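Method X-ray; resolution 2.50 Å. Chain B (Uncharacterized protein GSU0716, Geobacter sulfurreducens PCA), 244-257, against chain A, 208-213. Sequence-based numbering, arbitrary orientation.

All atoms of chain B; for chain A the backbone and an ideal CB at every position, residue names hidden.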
# COMPACT_ATOMS: atom_id res chain seq x y z
N HIS B 244 7.94 -32.31 0.30
CA HIS B 244 7.48 -31.21 1.12
C HIS B 244 8.36 -29.96 0.97
O HIS B 244 7.87 -28.87 0.68
CB HIS B 244 7.43 -31.68 2.58
CG HIS B 244 7.15 -30.59 3.56
ND1 HIS B 244 5.92 -29.95 3.64
CD2 HIS B 244 7.94 -29.99 4.49
CE1 HIS B 244 5.98 -29.01 4.57
NE2 HIS B 244 7.19 -29.01 5.09
N LYS B 245 9.67 -30.12 1.16
CA LYS B 245 10.60 -29.00 1.03
C LYS B 245 10.53 -28.32 -0.33
O LYS B 245 10.65 -27.11 -0.41
CB LYS B 245 12.03 -29.46 1.31
CG LYS B 245 12.27 -29.88 2.75
CD LYS B 245 13.71 -30.36 2.98
CE LYS B 245 14.73 -29.22 2.81
NZ LYS B 245 14.58 -28.17 3.88
N ALA B 246 10.31 -29.10 -1.39
CA ALA B 246 10.23 -28.56 -2.74
C ALA B 246 8.96 -27.74 -2.92
O ALA B 246 8.93 -26.77 -3.67
CB ALA B 246 10.27 -29.69 -3.75
N ILE B 247 7.90 -28.13 -2.22
CA ILE B 247 6.65 -27.39 -2.32
C ILE B 247 6.75 -26.08 -1.56
O ILE B 247 6.56 -25.00 -2.13
CB ILE B 247 5.47 -28.23 -1.78
CG1 ILE B 247 5.31 -29.47 -2.66
CG2 ILE B 247 4.18 -27.41 -1.76
CD1 ILE B 247 4.27 -30.42 -2.18
N VAL B 248 7.07 -26.15 -0.27
CA VAL B 248 7.18 -24.93 0.52
C VAL B 248 8.11 -23.92 -0.14
O VAL B 248 7.92 -22.72 -0.00
CB VAL B 248 7.70 -25.21 1.96
CG1 VAL B 248 6.87 -26.29 2.61
CG2 VAL B 248 9.16 -25.57 1.92
N ARG B 249 9.10 -24.39 -0.87
CA ARG B 249 10.03 -23.49 -1.52
C ARG B 249 9.33 -22.57 -2.50
O ARG B 249 9.73 -21.43 -2.68
CB ARG B 249 11.13 -24.29 -2.24
CG ARG B 249 12.54 -23.77 -2.04
CD ARG B 249 12.88 -23.71 -0.55
NE ARG B 249 14.28 -23.38 -0.31
CZ ARG B 249 15.30 -24.19 -0.60
NH1 ARG B 249 15.06 -25.38 -1.14
NH2 ARG B 249 16.55 -23.81 -0.35
N ARG B 250 8.26 -23.07 -3.12
CA ARG B 250 7.50 -22.33 -4.11
C ARG B 250 6.37 -21.49 -3.52
O ARG B 250 5.91 -20.54 -4.13
CB ARG B 250 6.92 -23.33 -5.11
CG ARG B 250 7.96 -24.25 -5.72
CD ARG B 250 7.33 -25.32 -6.60
NE ARG B 250 6.68 -24.77 -7.78
CZ ARG B 250 7.33 -24.26 -8.82
NH1 ARG B 250 8.66 -24.24 -8.84
NH2 ARG B 250 6.64 -23.77 -9.84
N MSE B 251 5.95 -21.86 -2.32
CA MSE B 251 4.87 -21.21 -1.60
C MSE B 251 5.21 -19.84 -1.01
O MSE B 251 6.34 -19.58 -0.61
CB MSE B 251 4.41 -22.11 -0.47
CG MSE B 251 3.85 -23.44 -0.89
SE MSE B 251 2.20 -23.24 -1.80
CE MSE B 251 0.99 -22.90 -0.31
N PRO B 252 4.22 -18.95 -0.95
CA PRO B 252 4.44 -17.61 -0.39
C PRO B 252 4.65 -17.71 1.13
O PRO B 252 4.12 -18.60 1.80
CB PRO B 252 3.15 -16.87 -0.76
CG PRO B 252 2.12 -17.96 -0.74
CD PRO B 252 2.83 -19.11 -1.42
N PRO B 253 5.41 -16.77 1.70
CA PRO B 253 5.69 -16.79 3.14
C PRO B 253 4.48 -16.74 4.07
O PRO B 253 4.57 -17.17 5.23
CB PRO B 253 6.63 -15.59 3.33
CG PRO B 253 6.20 -14.65 2.25
CD PRO B 253 6.00 -15.58 1.06
N ASP B 254 3.35 -16.26 3.56
CA ASP B 254 2.13 -16.17 4.34
C ASP B 254 1.32 -17.47 4.32
O ASP B 254 0.26 -17.57 4.94
CB ASP B 254 1.26 -15.00 3.83
CG ASP B 254 0.57 -15.32 2.53
OD1 ASP B 254 1.26 -15.76 1.58
OD2 ASP B 254 -0.67 -15.13 2.45
N GLN B 255 1.82 -18.46 3.58
CA GLN B 255 1.20 -19.78 3.50
C GLN B 255 2.26 -20.85 3.32
O GLN B 255 2.79 -21.03 2.23
CB GLN B 255 0.20 -19.89 2.35
CG GLN B 255 -0.69 -21.11 2.53
CD GLN B 255 -1.71 -21.33 1.41
OE1 GLN B 255 -2.15 -20.39 0.75
NE2 GLN B 255 -2.10 -22.58 1.23
N THR B 256 2.57 -21.56 4.41
CA THR B 256 3.57 -22.61 4.37
C THR B 256 2.97 -23.94 4.79
O THR B 256 2.52 -24.09 5.91
CB THR B 256 4.75 -22.32 5.34
OG1 THR B 256 5.21 -20.98 5.15
CG2 THR B 256 5.91 -23.28 5.08
N PRO B 257 2.94 -24.93 3.88
CA PRO B 257 2.36 -26.22 4.27
C PRO B 257 3.22 -26.87 5.34
O PRO B 257 4.42 -26.67 5.36
CB PRO B 257 2.32 -27.00 2.94
CG PRO B 257 3.31 -26.32 2.08
CD PRO B 257 3.14 -24.87 2.42
N UNK A 208 11.60 -19.38 12.14
CA UNK A 208 10.70 -19.31 10.99
C UNK A 208 10.77 -20.54 10.09
O UNK A 208 11.58 -21.44 10.32
CB UNK A 208 11.02 -18.06 10.16
N UNK A 209 9.92 -20.56 9.07
CA UNK A 209 9.87 -21.66 8.10
C UNK A 209 10.93 -21.42 7.03
O UNK A 209 11.44 -20.30 6.88
CB UNK A 209 8.48 -21.78 7.47
N UNK A 210 11.25 -22.47 6.27
CA UNK A 210 12.25 -22.41 5.21
C UNK A 210 11.91 -21.41 4.10
O UNK A 210 12.79 -20.98 3.34
CB UNK A 210 12.43 -23.80 4.60
N UNK A 211 10.64 -21.06 3.98
CA UNK A 211 10.22 -20.11 2.97
C UNK A 211 9.98 -18.75 3.60
O UNK A 211 9.41 -17.86 2.97
CB UNK A 211 8.96 -20.60 2.25
N UNK A 212 10.39 -18.58 4.86
CA UNK A 212 10.19 -17.29 5.52
C UNK A 212 11.51 -16.70 5.99
O UNK A 212 12.56 -17.29 5.79
CB UNK A 212 9.23 -17.44 6.71
N UNK A 213 11.43 -15.52 6.59
CA UNK A 213 12.61 -14.85 7.11
C UNK A 213 12.32 -14.50 8.55
O UNK A 213 11.16 -14.29 8.91
CB UNK A 213 12.97 -13.61 6.29

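At position 208 no atom of chain B lies within 5.5 Å of the ideal CB, and the extended backbone (phi/psi -157/177) excludes few side chains. The residue is Cys208(A), without contact here.

At position 209, CA-to-CB points toward chain B, and the ideal CB sits 3.8 Å from Thr256(B) CG2. Any side chain with a CB can meet that methyl, so the position selects weakly; the angles (-84/164) exclude little. The residue is Gln209(A), whose CB packs on that methyl. It opens a type I turn, closed by a 2.9 Å hydrogen bond from residue 212 N to Gln209(A) O.

Position 210 is the second residue of the turn, and its -61/-21 angles suit Asp, Asn, Ser, Glu or Pro. The ideal CB points toward chain B, 4.6 Å from Val248(B) CG2, 4.9 Å from Lys245(B) NZ and 5.2 Å from Arg249(B) CD. An amine near the CB argues for a short acid, although a longer one or a neutral acceptor could reach it. The residue is Asp210(A); with chi1 in m, its OD1 forms a salt bridge with Lys245(B) NZ at 3.0 Å.

Position 211 faces chain B most closely: its ideal CB is 3.3 Å from Val248(B) O, a tight approach, with Met251(B) O at 4.0 Å and Thr256(B) OG1 at 4.8 Å. Carbonyls and a hydroxyl call for a compact polar group, preferably one with a donor: Asn, Ser or Thr. The residue is Asn211(A), with chi1 in p, which has the largest area covered by chain B of the six. Its amide lies against Thr256(B) and the carbonyl of Pro252(B), but its orientation is uncertain. A water donates to Asn211(A) O at 2.9 Å and to Met251(B) O at 3.2 Å.

At position 212, CA-to-CB points sideways, and the ideal CB is 4.6 Å from Pro253(B) CB. Pro253(B) O, an acceptor, is 4.9 Å from the same CB, to one side of Pro253(B) CB, so a long side chain ending in a donor would suit: Gln, Lys or Arg. The residue is Gln212(A). Its m,t chain carries CG to 4.0 Å from Pro253(B) CB and lets NE2 donate to Pro253(B) O at 2.7 Å and 155°. The same amide braces the turn, its OE1 accepting from Gln209(A) N at 3.0 Å.

Position 213 again has nothing of chain B within 5.5 Å of its CB; CA-to-CB points sideways, so many side chains would suit. The residue is Leu213(A), without contact here.

Chain A 208-213: CQDNQL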
# COMPACT_ATOMS: atom_id res chain seq x y z
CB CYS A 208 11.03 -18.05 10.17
SG CYS A 208 12.65 -18.10 9.35
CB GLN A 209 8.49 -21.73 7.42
CG GLN A 209 7.31 -21.85 8.37
CD GLN A 209 7.31 -23.13 9.16
OE1 GLN A 209 6.85 -23.16 10.29
NE2 GLN A 209 7.80 -24.21 8.55
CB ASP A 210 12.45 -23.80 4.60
CG ASP A 210 13.02 -24.78 5.59
OD1 ASP A 210 13.12 -25.99 5.26
OD2 ASP A 210 13.38 -24.34 6.71
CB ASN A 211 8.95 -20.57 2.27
CG ASN A 211 7.75 -20.62 3.20
OD1 ASN A 211 6.61 -20.55 2.75
ND2 ASN A 211 8.00 -20.76 4.50
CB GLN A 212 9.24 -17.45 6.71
CG GLN A 212 7.86 -17.95 6.35
CD GLN A 212 7.03 -18.21 7.57
OE1 GLN A 212 7.51 -18.80 8.54
NE2 GLN A 212 5.77 -17.77 7.55
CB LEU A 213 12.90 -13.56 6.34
CG LEU A 213 13.49 -13.68 4.93
CD1 LEU A 213 13.79 -12.29 4.45
CD2 LEU A 213 14.77 -14.52 4.95
O HOH W 1 8.92 -17.90 0.12
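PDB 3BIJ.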